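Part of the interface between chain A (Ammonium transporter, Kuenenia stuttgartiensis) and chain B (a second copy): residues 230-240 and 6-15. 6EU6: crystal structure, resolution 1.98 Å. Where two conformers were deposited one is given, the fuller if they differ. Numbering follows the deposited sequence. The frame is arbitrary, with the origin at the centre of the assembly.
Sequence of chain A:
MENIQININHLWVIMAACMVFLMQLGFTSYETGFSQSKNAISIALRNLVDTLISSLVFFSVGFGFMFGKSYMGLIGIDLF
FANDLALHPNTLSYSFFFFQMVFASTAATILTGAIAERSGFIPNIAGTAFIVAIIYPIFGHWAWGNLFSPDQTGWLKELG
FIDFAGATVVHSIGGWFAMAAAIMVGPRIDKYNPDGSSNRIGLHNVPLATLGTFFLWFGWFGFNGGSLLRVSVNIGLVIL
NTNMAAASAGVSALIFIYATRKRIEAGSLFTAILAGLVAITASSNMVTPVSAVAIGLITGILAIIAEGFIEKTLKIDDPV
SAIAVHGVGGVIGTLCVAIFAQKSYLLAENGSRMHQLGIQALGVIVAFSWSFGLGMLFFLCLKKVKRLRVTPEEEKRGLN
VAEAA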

# COMPACT_ATOMS: atom_id res chain seq x y z
N ARG A 230 20.11 -6.94 6.61
CA ARG A 230 20.07 -7.55 7.93
C ARG A 230 19.32 -6.59 8.83
O ARG A 230 19.16 -5.42 8.50
CB ARG A 230 21.47 -7.80 8.52
CG ARG A 230 22.12 -6.57 9.11
CD ARG A 230 23.45 -6.92 9.78
NE ARG A 230 23.44 -8.34 10.02
CZ ARG A 230 22.93 -8.92 11.10
NH1 ARG A 230 22.42 -8.18 12.11
NH2 ARG A 230 22.95 -10.25 11.16
N VAL A 231 18.83 -7.10 9.95
CA VAL A 231 18.13 -6.24 10.89
C VAL A 231 19.08 -5.88 11.96
O VAL A 231 19.64 -6.74 12.57
CB VAL A 231 16.96 -6.99 11.53
CG1 VAL A 231 16.18 -6.05 12.42
CG2 VAL A 231 16.06 -7.63 10.47
N SER A 232 19.24 -4.59 12.20
CA SER A 232 19.99 -4.05 13.36
C SER A 232 19.27 -2.78 13.76
O SER A 232 18.38 -2.30 13.08
CB SER A 232 21.44 -3.71 13.04
OG SER A 232 21.62 -3.00 11.81
N VAL A 233 19.72 -2.22 14.84
CA VAL A 233 19.36 -0.85 15.26
C VAL A 233 19.51 0.20 14.14
O VAL A 233 18.79 1.21 14.06
CB VAL A 233 20.22 -0.52 16.52
CG1 VAL A 233 20.10 -1.67 17.54
CG2 VAL A 233 21.68 -0.39 16.20
N ASN A 234 20.36 -0.09 13.18
CA ASN A 234 20.58 0.81 12.08
C ASN A 234 19.37 1.01 11.15
O ASN A 234 19.37 1.93 10.30
CB ASN A 234 21.76 0.31 11.24
CG ASN A 234 23.02 0.42 11.99
OD1 ASN A 234 23.22 1.41 12.69
ND2 ASN A 234 23.85 -0.61 11.93
N ILE A 235 18.41 0.09 11.24
CA ILE A 235 17.27 0.11 10.36
C ILE A 235 16.48 1.40 10.55
O ILE A 235 16.12 2.04 9.59
CB ILE A 235 16.43 -1.14 10.62
CG1 ILE A 235 15.35 -1.34 9.62
CG2 ILE A 235 15.85 -1.14 12.04
CD1 ILE A 235 14.75 -2.70 9.92
N GLY A 236 16.25 1.81 11.82
CA GLY A 236 15.54 3.06 12.11
C GLY A 236 16.31 4.28 11.60
O GLY A 236 15.70 5.25 11.13
N LEU A 237 17.62 4.21 11.63
CA LEU A 237 18.45 5.32 11.18
C LEU A 237 18.28 5.50 9.69
O LEU A 237 18.13 6.63 9.23
CB LEU A 237 19.94 5.09 11.55
CG LEU A 237 20.99 6.07 10.98
CD1 LEU A 237 20.69 7.46 11.44
CD2 LEU A 237 22.38 5.61 11.44
N VAL A 238 18.35 4.39 8.94
CA VAL A 238 18.32 4.47 7.47
C VAL A 238 16.96 5.06 7.04
O VAL A 238 16.85 5.90 6.15
CB VAL A 238 18.49 3.09 6.88
CG1 VAL A 238 18.14 3.10 5.40
CG2 VAL A 238 19.94 2.67 7.11
N ILE A 239 15.90 4.52 7.66
CA ILE A 239 14.53 4.98 7.28
C ILE A 239 14.26 6.43 7.67
O ILE A 239 13.67 7.16 6.91
CB ILE A 239 13.53 3.99 7.85
CG1 ILE A 239 13.67 2.75 6.96
CG2 ILE A 239 12.12 4.55 7.81
CD1 ILE A 239 12.81 1.57 7.21
N LEU A 240 14.70 6.81 8.87
CA LEU A 240 14.61 8.19 9.30
C LEU A 240 15.39 9.10 8.36
O LEU A 240 14.87 10.10 7.88
CB LEU A 240 15.12 8.33 10.74
CG LEU A 240 15.12 9.79 11.26
CD1 LEU A 240 13.68 10.37 11.29
CD2 LEU A 240 15.78 9.95 12.62
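Chain B (6-15) ININHLWVIM

Chain B contributes one stretch of continuous α-helix, residues 6 to 15, with phi and psi near -60° and -40° throughout. Chain A meets it first with an extended segment and then with a helix of its own. The two helices run in nearly the same direction, their N-to-C axes 24° apart and 9.6 Å distant at closest approach. Chain A residues four apart, Val A231, Ile A235 and Ile A239, face chain B in turn. The CA atoms of Ser A232 and Asn B7 lie 5.5 Å apart, and those of Gly A236 and Ile B14 6.3 Å.

Val A231, in the extended segment, points toward the partner helix. Its CG1 comes within 3.3 Å of Asn B7 O and 4.0 Å of Leu B11 CB, so a compact branched side chain packs against one turn of helix. That carbonyl oxygen is already engaged within its own helix, accepting from Leu B11 N at 3.1 Å.

Ser A232 turns its side chain away from chain B, although its CA remains 3.8 Å from Asn B7 OD1. Its OG accepts a weak capping bond from Asn A234 N at 3.5 Å, ahead of the turn that leads into the helix, a role that a short hydroxyl side chain performs well. Asn A234 likewise faces away and makes no contact with chain B.

Val A233 lies over His B10. Its CA stands 3.9 Å from the centroid of the His B10 ring, almost directly above the face, in a CH-pi contact. Val A233 CG1 also approaches His B10 NE2 at 3.6 Å. The flat imidazole accommodates this close backbone approach, while its two nitrogens are hydrogen-bonded elsewhere in the structure.

Two residues on, Ile A235 points toward chain B with chi1 and chi2 both t. Its CG2 meets His B10 CB at 3.9 Å, whereas its extended CD1 reaches Ile B14 CG2 at 3.7 Å and Leu B11 CD1 at 4.2 Å, so one long, branched aliphatic side chain touches three residues.

Gly A236 leaves its CA open to Ile B14 CD1, 3.7 Å away. An ideal CB here would lie 4.0 Å from that same Ile B14 CD1, a normal packing distance, so this contact alone does not call for a glycine.

Leu A237 and Val A238 do not take part, and the contact resumes at Ile A239, whose CD1 packs 3.7 Å from Ile B14 CG1. Ile B14 therefore bridges successive turns of chain A. No hydrogen bond crosses between the stretches: the fit here rests on apolar packing and the histidine face.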

# COMPACT_ATOMS: atom_id res chain seq x y z
N ILE B 6 15.68 -7.32 20.79
CA ILE B 6 15.76 -5.89 20.50
C ILE B 6 15.70 -5.65 18.98
O ILE B 6 15.01 -4.73 18.54
CB ILE B 6 17.02 -5.25 21.06
CG1 ILE B 6 16.91 -5.10 22.60
CG2 ILE B 6 17.25 -3.88 20.45
CD1 ILE B 6 18.21 -4.67 23.29
N ASN B 7 16.41 -6.49 18.21
CA ASN B 7 16.38 -6.42 16.74
C ASN B 7 14.99 -6.66 16.15
O ASN B 7 14.58 -5.96 15.25
CB ASN B 7 17.32 -7.42 16.09
CG ASN B 7 18.75 -6.98 16.17
OD1 ASN B 7 18.99 -5.84 16.51
ND2 ASN B 7 19.69 -7.89 15.87
N ILE B 8 14.28 -7.63 16.67
CA ILE B 8 12.91 -7.95 16.24
C ILE B 8 11.99 -6.74 16.57
O ILE B 8 11.06 -6.46 15.83
CB ILE B 8 12.48 -9.18 17.04
CG1 ILE B 8 13.19 -10.39 16.48
CG2 ILE B 8 11.01 -9.40 17.05
CD1 ILE B 8 13.06 -11.61 17.40
N ASN B 9 12.26 -6.08 17.69
CA ASN B 9 11.42 -5.01 18.17
C ASN B 9 11.61 -3.78 17.29
O ASN B 9 10.63 -3.12 16.92
CB ASN B 9 11.76 -4.66 19.61
CG ASN B 9 11.24 -5.65 20.59
OD1 ASN B 9 10.48 -6.57 20.32
ND2 ASN B 9 11.70 -5.50 21.79
N HIS B 10 12.84 -3.52 16.88
CA HIS B 10 13.12 -2.53 15.84
C HIS B 10 12.41 -2.81 14.54
O HIS B 10 11.80 -1.94 13.97
CB HIS B 10 14.62 -2.41 15.53
CG HIS B 10 15.38 -1.60 16.51
ND1 HIS B 10 15.41 -0.23 16.47
CD2 HIS B 10 16.22 -1.96 17.50
CE1 HIS B 10 16.18 0.23 17.43
NE2 HIS B 10 16.67 -0.80 18.08
N LEU B 11 12.51 -4.04 14.07
CA LEU B 11 11.91 -4.41 12.84
C LEU B 11 10.41 -4.10 12.87
O LEU B 11 9.88 -3.52 11.89
CB LEU B 11 12.16 -5.88 12.56
CG LEU B 11 11.51 -6.49 11.31
CD1 LEU B 11 11.86 -5.69 10.07
CD2 LEU B 11 11.96 -7.95 11.18
N TRP B 12 9.72 -4.51 13.95
CA TRP B 12 8.27 -4.34 13.97
C TRP B 12 7.92 -2.84 14.07
O TRP B 12 7.10 -2.32 13.29
CB TRP B 12 7.62 -5.12 15.07
CG TRP B 12 6.13 -4.80 15.28
CD1 TRP B 12 5.52 -4.52 16.47
CD2 TRP B 12 5.10 -4.73 14.28
NE1 TRP B 12 4.20 -4.28 16.28
CE2 TRP B 12 3.90 -4.42 14.95
CE3 TRP B 12 5.09 -4.88 12.86
CZ2 TRP B 12 2.68 -4.25 14.27
CZ3 TRP B 12 3.87 -4.70 12.16
CH2 TRP B 12 2.67 -4.40 12.90
N VAL B 13 8.59 -2.10 14.97
CA VAL B 13 8.26 -0.71 15.16
C VAL B 13 8.47 0.05 13.86
O VAL B 13 7.69 0.92 13.51
CB VAL B 13 9.02 -0.13 16.36
CG1 VAL B 13 8.88 1.37 16.44
CG2 VAL B 13 8.47 -0.76 17.65
N ILE B 14 9.55 -0.25 13.14
CA ILE B 14 9.85 0.48 11.91
C ILE B 14 8.88 0.09 10.79
O ILE B 14 8.38 0.95 10.05
CB ILE B 14 11.38 0.41 11.52
CG1 ILE B 14 11.80 1.60 10.73
CG2 ILE B 14 11.64 -0.79 10.68
CD1 ILE B 14 11.90 2.89 11.48
N MET B 15 8.52 -1.18 10.73
CA MET B 15 7.49 -1.61 9.76
C MET B 15 6.14 -0.90 10.03
O MET B 15 5.48 -0.38 9.12
CB MET B 15 7.31 -3.13 9.77
CG MET B 15 8.03 -3.90 8.67
SD MET B 15 7.51 -3.31 6.96
CE MET B 15 5.86 -2.67 6.92